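Local coordinates for TRAP solute Binding Protein (Uncultured marine bacterium, PDB 5I7I), which binds aromatic acids such as 3-hydroxybenzoate as the solute-binding protein of a TRAP transporter, and probably delivers them to the membrane components for uptake, at residues A[74-78]-A[87-91]; A[124-128]-A[327-331]; A[117-122]-A[138-143]. All blocks are in the same frame, centred on the assembly; numbering follows the deposited sequence.

Contact 1: A[74-78]-A[87-91]. With 3HB (3-hydroxybenzoic acid), chain C.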
loop_
_atom_site.group_PDB
_atom_site.type_symbol
_atom_site.label_atom_id
_atom_site.label_comp_id
_atom_site.label_asym_id
_atom_site.label_seq_id
_atom_site.Cartn_x
_atom_site.Cartn_y
_atom_site.Cartn_z
ATOM N N PRO A 74 -4.631 -10.142 7.587
ATOM C CA PRO A 74 -3.288 -10.174 8.191
ATOM C C PRO A 74 -2.624 -11.525 8.074
ATOM O O PRO A 74 -1.398 -11.607 8.182
ATOM C CB PRO A 74 -3.536 -9.792 9.653
ATOM C CG PRO A 74 -4.826 -9.085 9.641
ATOM C CD PRO A 74 -5.648 -9.787 8.585
ATOM N N GLN A 75 -3.389 -12.588 7.849
ATOM C CA GLN A 75 -2.815 -13.922 7.774
ATOM C C GLN A 75 -2.155 -14.225 6.435
ATOM O O GLN A 75 -1.445 -15.235 6.343
ATOM C CB GLN A 75 -3.870 -14.974 8.069
ATOM C CG GLN A 75 -4.490 -14.833 9.415
ATOM C CD GLN A 75 -5.502 -15.887 9.669
ATOM O OE1 GLN A 75 -6.676 -15.708 9.354
ATOM N NE2 GLN A 75 -5.060 -17.017 10.208
ATOM N N LEU A 76 -2.363 -13.392 5.415
ATOM C CA LEU A 76 -1.783 -13.679 4.108
ATOM C C LEU A 76 -0.273 -13.872 4.187
ATOM O O LEU A 76 0.270 -14.795 3.569
ATOM C CB LEU A 76 -2.155 -12.589 3.099
ATOM C CG LEU A 76 -3.616 -12.576 2.656
ATOM C CD1 LEU A 76 -3.958 -11.237 1.993
ATOM C CD2 LEU A 76 -3.888 -13.747 1.728
ATOM N N VAL A 77 0.431 -13.040 4.952
ATOM C CA VAL A 77 1.884 -13.207 5.051
ATOM C C VAL A 77 2.242 -14.536 5.701
ATOM O O VAL A 77 3.250 -15.159 5.338
ATOM C CB VAL A 77 2.578 -12.022 5.753
ATOM C CG1 VAL A 77 2.554 -10.791 4.877
ATOM C CG2 VAL A 77 1.952 -11.723 7.099
ATOM N N ASP A 78 1.457 -14.984 6.685
ATOM C CA ASP A 78 1.743 -16.272 7.312
ATOM C C ASP A 78 1.499 -17.406 6.334
ATOM O O ASP A 78 2.307 -18.335 6.234
ATOM C CB ASP A 78 0.873 -16.471 8.553
ATOM C CG ASP A 78 1.123 -15.430 9.614
ATOM O OD1 ASP A 78 2.255 -14.904 9.683
ATOM O OD2 ASP A 78 0.181 -15.152 10.388
ATOM N N ILE A 87 1.555 -17.663 -3.444
ATOM C CA ILE A 87 1.772 -16.250 -3.759
ATOM C C ILE A 87 0.685 -15.446 -3.066
ATOM O O ILE A 87 -0.478 -15.865 -3.028
ATOM C CB ILE A 87 1.718 -15.964 -5.281
ATOM C CG1 ILE A 87 2.643 -16.899 -6.061
ATOM C CG2 ILE A 87 2.054 -14.489 -5.580
ATOM C CD1 ILE A 87 2.466 -16.783 -7.563
ATOM N N VAL A 88 1.051 -14.278 -2.532
ATOM C CA VAL A 88 0.070 -13.341 -2.001
ATOM C C VAL A 88 0.393 -11.932 -2.452
ATOM O O VAL A 88 1.534 -11.587 -2.759
ATOM C CB VAL A 88 -0.079 -13.376 -0.471
ATOM C CG1 VAL A 88 -0.456 -14.781 -0.026
ATOM C CG2 VAL A 88 1.180 -12.892 0.198
ATOM N N TRP A 89 -0.662 -11.108 -2.475
ATOM C CA TRP A 89 -0.552 -9.656 -2.530
ATOM C C TRP A 89 -1.231 -9.125 -1.283
ATOM O O TRP A 89 -2.369 -9.497 -0.985
ATOM C CB TRP A 89 -1.210 -9.100 -3.790
ATOM C CG TRP A 89 -1.083 -7.595 -3.937
ATOM C CD1 TRP A 89 -0.119 -6.931 -4.615
ATOM C CD2 TRP A 89 -1.972 -6.599 -3.425
ATOM N NE1 TRP A 89 -0.330 -5.579 -4.544
ATOM C CE2 TRP A 89 -1.464 -5.350 -3.821
ATOM C CE3 TRP A 89 -3.141 -6.638 -2.670
ATOM C CZ2 TRP A 89 -2.093 -4.151 -3.500
ATOM C CZ3 TRP A 89 -3.749 -5.451 -2.330
ATOM C CH2 TRP A 89 -3.229 -4.227 -2.743
ATOM N N THR A 90 -0.530 -8.279 -0.531
ATOM C CA THR A 90 -1.127 -7.781 0.694
ATOM C C THR A 90 -0.526 -6.430 1.065
ATOM O O THR A 90 0.332 -5.896 0.366
ATOM C CB THR A 90 -0.961 -8.822 1.802
ATOM O OG1 THR A 90 -1.755 -8.407 2.914
ATOM C CG2 THR A 90 0.496 -8.970 2.215
ATOM N N VAL A 91 -1.012 -5.877 2.178
ATOM C CA VAL A 91 -0.499 -4.636 2.758
ATOM C C VAL A 91 0.414 -5.013 3.917
ATOM O O VAL A 91 -0.023 -5.699 4.844
ATOM C CB VAL A 91 -1.646 -3.724 3.235
ATOM C CG1 VAL A 91 -1.122 -2.493 3.952
ATOM C CG2 VAL A 91 -2.532 -3.256 2.057
HETATM C "C1'" 3HB C . -5.665 0.185 2.248
HETATM O "O1'" 3HB C . -5.711 1.412 2.525
HETATM O "O2'" 3HB C . -5.781 -0.673 3.162
HETATM C C1 3HB C . -5.537 -0.278 0.803
HETATM C C2 3HB C . -5.252 0.659 -0.188
HETATM C C3 3HB C . -5.141 0.263 -1.498
HETATM C C4 3HB C . -5.338 -1.048 -1.842
HETATM C C5 3HB C . -5.619 -1.988 -0.854
HETATM C C6 3HB C . -5.724 -1.608 0.468
HETATM O O3 3HB C . -4.855 1.204 -2.461
HETATM O O HOH W 1 -1.076 -9.950 5.143
#

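Contact 2: A[124-128]-A[327-331]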
loop_
_atom_site.group_PDB
_atom_site.type_symbol
_atom_site.label_atom_id
_atom_site.label_comp_id
_atom_site.label_asym_id
_atom_site.label_seq_id
_atom_site.Cartn_x
_atom_site.Cartn_y
_atom_site.Cartn_z
ATOM N N TYR A 124 15.294 -0.481 -1.646
ATOM C CA TYR A 124 15.443 -0.518 -0.194
ATOM C C TYR A 124 15.402 -1.951 0.323
ATOM O O TYR A 124 16.280 -2.376 1.081
ATOM C CB TYR A 124 14.298 0.308 0.370
ATOM C CG TYR A 124 14.193 0.572 1.854
ATOM C CD1 TYR A 124 15.015 1.487 2.478
ATOM C CD2 TYR A 124 13.151 0.023 2.595
ATOM C CE1 TYR A 124 14.848 1.806 3.827
ATOM C CE2 TYR A 124 12.981 0.322 3.938
ATOM C CZ TYR A 124 13.826 1.224 4.541
ATOM O OH TYR A 124 13.643 1.550 5.869
ATOM N N VAL A 125 14.393 -2.708 -0.103
ATOM C CA VAL A 125 14.258 -4.121 0.259
ATOM C C VAL A 125 15.396 -4.967 -0.305
ATOM O O VAL A 125 15.825 -5.943 0.332
ATOM C CB VAL A 125 12.876 -4.627 -0.209
ATOM C CG1 VAL A 125 12.806 -6.165 -0.221
ATOM C CG2 VAL A 125 11.777 -4.016 0.658
ATOM N N ASP A 126 15.903 -4.630 -1.496
ATOM C CA ASP A 126 17.000 -5.389 -2.079
ATOM C C ASP A 126 18.288 -5.202 -1.289
ATOM O O ASP A 126 19.206 -6.030 -1.403
ATOM C CB ASP A 126 17.267 -4.917 -3.510
ATOM C CG ASP A 126 16.229 -5.387 -4.519
ATOM O OD1 ASP A 126 15.462 -6.341 -4.285
ATOM O OD2 ASP A 126 16.205 -4.787 -5.608
ATOM N N THR A 127 18.374 -4.120 -0.511
ATOM C CA THR A 127 19.606 -3.703 0.135
ATOM C C THR A 127 19.367 -3.607 1.641
ATOM O O THR A 127 19.315 -4.640 2.318
ATOM C CB THR A 127 20.143 -2.389 -0.454
ATOM O OG1 THR A 127 19.201 -1.297 -0.298
ATOM C CG2 THR A 127 20.498 -2.583 -1.911
ATOM N N VAL A 128 19.208 -2.410 2.193
ATOM C CA VAL A 128 19.352 -2.237 3.621
ATOM C C VAL A 128 18.235 -2.916 4.401
ATOM O O VAL A 128 18.450 -3.259 5.574
ATOM C CB VAL A 128 19.481 -0.730 3.920
ATOM C CG1 VAL A 128 18.158 -0.022 3.697
ATOM C CG2 VAL A 128 20.044 -0.489 5.339
ATOM N N MET A 327 19.289 6.721 9.607
ATOM C CA MET A 327 19.870 6.270 8.355
ATOM C C MET A 327 18.783 5.739 7.435
ATOM O O MET A 327 18.805 6.002 6.231
ATOM C CB MET A 327 20.938 5.220 8.646
ATOM C CG MET A 327 21.669 4.664 7.418
ATOM S SD MET A 327 20.763 3.320 6.644
ATOM C CE MET A 327 21.874 2.942 5.271
ATOM N N LEU A 328 17.803 5.021 7.988
ATOM C CA LEU A 328 16.746 4.465 7.144
ATOM C C LEU A 328 15.886 5.561 6.532
ATOM O O LEU A 328 15.523 5.477 5.350
ATOM C CB LEU A 328 15.886 3.473 7.933
ATOM C CG LEU A 328 16.642 2.231 8.392
ATOM C CD1 LEU A 328 15.734 1.376 9.275
ATOM C CD2 LEU A 328 17.176 1.460 7.222
ATOM N N VAL A 329 15.533 6.585 7.318
ATOM C CA VAL A 329 14.720 7.678 6.789
ATOM C C VAL A 329 15.471 8.410 5.688
ATOM O O VAL A 329 14.908 8.705 4.627
ATOM C CB VAL A 329 14.293 8.616 7.926
ATOM C CG1 VAL A 329 13.639 9.888 7.376
ATOM C CG2 VAL A 329 13.327 7.895 8.846
ATOM N N LYS A 330 16.753 8.693 5.910
ATOM C CA LYS A 330 17.566 9.335 4.875
ATOM C C LYS A 330 17.618 8.479 3.621
ATOM O O LYS A 330 17.470 8.986 2.504
ATOM C CB LYS A 330 18.985 9.596 5.383
ATOM C CG LYS A 330 19.942 10.021 4.263
ATOM C CD LYS A 330 21.315 10.434 4.749
ATOM C CE LYS A 330 22.308 10.480 3.573
ATOM N NZ LYS A 330 21.947 11.502 2.557
ATOM N N THR A 331 17.857 7.176 3.783
ATOM C CA THR A 331 17.937 6.279 2.633
ATOM C C THR A 331 16.625 6.286 1.858
ATOM O O THR A 331 16.608 6.407 0.626
ATOM C CB THR A 331 18.250 4.863 3.119
ATOM O OG1 THR A 331 19.500 4.857 3.815
ATOM C CG2 THR A 331 18.334 3.882 1.963
#

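Contact 3: A[117-122]-A[138-143]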
loop_
_atom_site.group_PDB
_atom_site.type_symbol
_atom_site.label_atom_id
_atom_site.label_comp_id
_atom_site.label_asym_id
_atom_site.label_seq_id
_atom_site.Cartn_x
_atom_site.Cartn_y
_atom_site.Cartn_z
ATOM N N THR A 117 8.221 6.033 -5.837
ATOM C CA THR A 117 8.280 5.523 -4.478
ATOM C C THR A 117 8.350 4.004 -4.473
ATOM O O THR A 117 8.970 3.414 -3.586
ATOM C CB THR A 117 7.092 6.066 -3.670
ATOM O OG1 THR A 117 6.999 7.493 -3.835
ATOM C CG2 THR A 117 7.299 5.804 -2.191
ATOM N N SER A 118 7.729 3.356 -5.457
ATOM C CA SER A 118 7.780 1.900 -5.544
ATOM C C SER A 118 9.177 1.403 -5.895
ATOM O O SER A 118 9.631 0.397 -5.338
ATOM C CB SER A 118 6.783 1.404 -6.583
ATOM O OG SER A 118 5.461 1.602 -6.155
ATOM N N GLN A 119 9.857 2.040 -6.860
ATOM C CA GLN A 119 11.239 1.675 -7.146
ATOM C C GLN A 119 12.129 1.887 -5.926
ATOM O O GLN A 119 13.011 1.069 -5.637
ATOM C CB GLN A 119 11.746 2.497 -8.321
ATOM C CG GLN A 119 11.109 2.087 -9.613
ATOM C CD GLN A 119 11.508 2.969 -10.755
ATOM O OE1 GLN A 119 12.449 2.670 -11.494
ATOM N NE2 GLN A 119 10.832 4.104 -10.876
ATOM N N ALA A 120 11.913 2.994 -5.218
ATOM C CA ALA A 120 12.648 3.244 -3.987
ATOM C C ALA A 120 12.437 2.102 -2.997
ATOM O O ALA A 120 13.396 1.589 -2.422
ATOM C CB ALA A 120 12.209 4.584 -3.397
ATOM N N LEU A 121 11.178 1.688 -2.791
ATOM C CA LEU A 121 10.882 0.580 -1.884
ATOM C C LEU A 121 11.607 -0.689 -2.302
ATOM O O LEU A 121 12.156 -1.413 -1.461
ATOM C CB LEU A 121 9.381 0.300 -1.858
ATOM C CG LEU A 121 8.621 1.088 -0.796
ATOM C CD1 LEU A 121 7.145 1.149 -1.138
ATOM C CD2 LEU A 121 8.838 0.451 0.577
ATOM N N GLN A 122 11.558 -1.024 -3.593
ATOM C CA GLN A 122 12.197 -2.263 -4.028
ATOM C C GLN A 122 13.710 -2.229 -3.804
ATOM O O GLN A 122 14.298 -3.203 -3.319
ATOM C CB GLN A 122 11.855 -2.541 -5.486
ATOM C CG GLN A 122 12.459 -3.849 -5.987
ATOM C CD GLN A 122 11.848 -5.053 -5.318
ATOM O OE1 GLN A 122 10.630 -5.129 -5.171
ATOM N NE2 GLN A 122 12.681 -6.014 -4.919
ATOM N N VAL A 138 10.766 -12.571 -2.716
ATOM C CA VAL A 138 10.171 -11.276 -3.016
ATOM C C VAL A 138 9.900 -11.226 -4.511
ATOM O O VAL A 138 10.815 -11.414 -5.325
ATOM C CB VAL A 138 11.090 -10.126 -2.597
ATOM C CG1 VAL A 138 10.516 -8.777 -3.058
ATOM C CG2 VAL A 138 11.303 -10.126 -1.087
ATOM N N LEU A 139 8.641 -10.994 -4.886
ATOM C CA LEU A 139 8.339 -10.669 -6.272
ATOM C C LEU A 139 8.443 -9.166 -6.485
ATOM O O LEU A 139 9.198 -8.711 -7.353
ATOM C CB LEU A 139 6.976 -11.225 -6.698
ATOM C CG LEU A 139 6.815 -12.738 -6.485
ATOM C CD1 LEU A 139 5.394 -13.137 -6.809
ATOM C CD2 LEU A 139 7.819 -13.534 -7.315
ATOM N N ALA A 140 7.746 -8.372 -5.678
ATOM C CA ALA A 140 7.981 -6.935 -5.691
ATOM C C ALA A 140 7.413 -6.349 -4.425
ATOM O O ALA A 140 6.443 -6.868 -3.868
ATOM C CB ALA A 140 7.314 -6.260 -6.890
ATOM N N VAL A 141 8.029 -5.262 -3.977
ATOM C CA VAL A 141 7.460 -4.375 -2.975
ATOM C C VAL A 141 7.234 -3.027 -3.639
ATOM O O VAL A 141 8.104 -2.535 -4.369
ATOM C CB VAL A 141 8.399 -4.241 -1.768
ATOM C CG1 VAL A 141 7.805 -3.319 -0.713
ATOM C CG2 VAL A 141 8.679 -5.606 -1.163
ATOM N N PHE A 142 6.040 -2.473 -3.450
ATOM C CA PHE A 142 5.638 -1.252 -4.132
ATOM C C PHE A 142 4.550 -0.586 -3.298
ATOM O O PHE A 142 4.299 -0.986 -2.159
ATOM C CB PHE A 142 5.252 -1.533 -5.586
ATOM C CG PHE A 142 4.166 -2.554 -5.793
ATOM C CD1 PHE A 142 4.476 -3.902 -5.944
ATOM C CD2 PHE A 142 2.840 -2.168 -5.898
ATOM C CE1 PHE A 142 3.489 -4.823 -6.209
ATOM C CE2 PHE A 142 1.852 -3.092 -6.168
ATOM C CZ PHE A 142 2.186 -4.419 -6.308
ATOM N N CYS A 143 3.915 0.455 -3.833
ATOM C CA CYS A 143 2.979 1.218 -3.024
ATOM C C CYS A 143 1.970 1.895 -3.927
ATOM O O CYS A 143 2.137 1.951 -5.146
ATOM C CB CYS A 143 3.713 2.237 -2.150
ATOM S SG CYS A 143 4.635 3.475 -3.076
#

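Contact 1: A[74-78]-A[87-91]
L76 leans on strand 87-91 from helix 76-82, and its side chain meets V88, W89 and T90 in turn. Its CB points at the strand and lies at equal distance from T90 CB and V88 CG1. CG stands anti to the carbonyl carbon (chi1 -71°), and from there the two methyls part. CD1 runs along the strand to T90, where it lies 3.7 Å from T90 OG1; it also rests against the carbonyl of W89, with L76 CD1 3.8 Å from W89 O. The other methyl turns to V88, with L76 CD2 4.0 Å from V88 CG1. The same V88 methyl also touches the backbone, with V88 CG1 3.7 Å from L76 O. V77 adds one more apolar touch. V77 CG1 meets T90 CG2 at 3.8 Å, with the two side chains at about a right angle.

The direct contact is van der Waals, methyl groups against methyls and oxygens; one water also bridges the segments. It lies 2.8 Å from T90 OG1 and accepts a weak bond from V77 N. The buried hydroxyl of T90 thus has a polar partner.

The ligand lies beyond the strand. The indole of W89 presents its edge to 3-hydroxybenzoate, with W89 CH2 3.8 Å from ligand C5, and V91 CG2 also touches the ligand ring. One strand therefore carries helix packing and pocket wall together. Strand 87-91 runs between strands 25-31 and 237-243 in the five-stranded sheet. L76 also touches H30 of the first neighbour, and V77 touches L239 of the second.

Contact 2: A[124-128]-A[327-331]
Two helices distant in sequence meet here: the C-terminal end of helix 114-126, with the turn after it, packs on helix 325-339 near the C terminus of the chain. Y124 and V128 come from the first; M327, L328 and T331 come from the second. The Y124 side chain extends with CG anti to the backbone N (chi1 -176°), which carries the ring across to L328 at about a right angle. The hydroxyl and the CD1-CE1 edge do the touching. Y124 OH lies 3.6 Å from L328 CB, and Y124 CE1 is 4.1 Å from L328 CD2. The methyl of T331 comes to the ring edge, with T331 CG2 4.1 Å from Y124 CD1.

V128 follows the point where T127 leaves helical geometry. V128 CG2 meets M327 CE tip to tip at 3.9 Å and also touches L328 CD2. The methionine chain bends at chi2 (-84°) to bring its methyl there.

Around the tyrosine, F105 packs edge-to-face with the ring, and the hydroxyl is hydrogen-bonded to H101 O. Were Y124 replaced by alanine, the ring would be gone, which would probably open a gap beside L328 and T331 and deprive the H101 carbonyl of its hydroxyl partner.

T331 divides its roles. T331 OG1 donates to M327 O at 2.8 Å, from the face of the carbonyl plane opposite to T331 N, while its methyl points at the tyrosine. The two segments are thus joined by van der Waals contact, largely between apolar groups, and the hydroxyls of Y124 and T331 find their partners in backbone carbonyls.

Contact 3: A[117-122]-A[138-143]
The F142 ring turns away from helix 114-126, and its CB is the part that meets S118. W89 and W274 meet the ring with their planes inclined to it, and F43 packs edge-to-face with it. The other flat group is the amide of Q122, which reaches strand 136-143 through its oxygen. Q122 OE1 accepts from V141 N at 2.9 Å, with an N-H...O angle of 164° and the donor nearly along the C=O axis. The glutamine chain bends at chi2 to bring the amide there. Q122 NE2 lies 4.0 Å from V138 CG1 and donates to D126 OD1, so both ends of the amide are held.

A second bond forms one turn earlier in the helix. C143 N donates to S118 OG at 3.0 Å, with a less straight angle of 145°. That hydroxyl also bonds to A114 O. Between these bonds L121 packs on the strand: L121 CD1 lies 3.7 Å from C143 CB, and L121 CB touches V141 CG1. T117 meets the sulfur, with T117 CB 3.6 Å from C143 SG.

The helix segment crosses the strand at 136°. L139 and A140 form a classic beta bulge facing F240 just before V141. Strand 136-143 is an outermost strand of its sheet within this chain, and two helix side chains satisfy the backbone N-H groups of V141 and C143 inside a buried interface.

In the fold
From the N terminus, contact 1 comes first and closes the short connection from helix 76-82 to strand 87-91. The chain then enters helix 114-126, which serves both other contacts. Contact 3 closes the connection of fifteen residues between its two segments. Contact 2 joins the end of the same helix to helix 325-339, some 200 residues on. Contacts 2 and 3 cross along the chain, while contact 1 precedes both. Contacts 1 and 3 reach the same five-stranded sheet and also touch through I87 and L139. Contacts 2 and 3 touch through V125 and V141. They tie that sheet to helix 325-339 through helix 114-126, while contact 1 packs helix 76-82 on the same sheet.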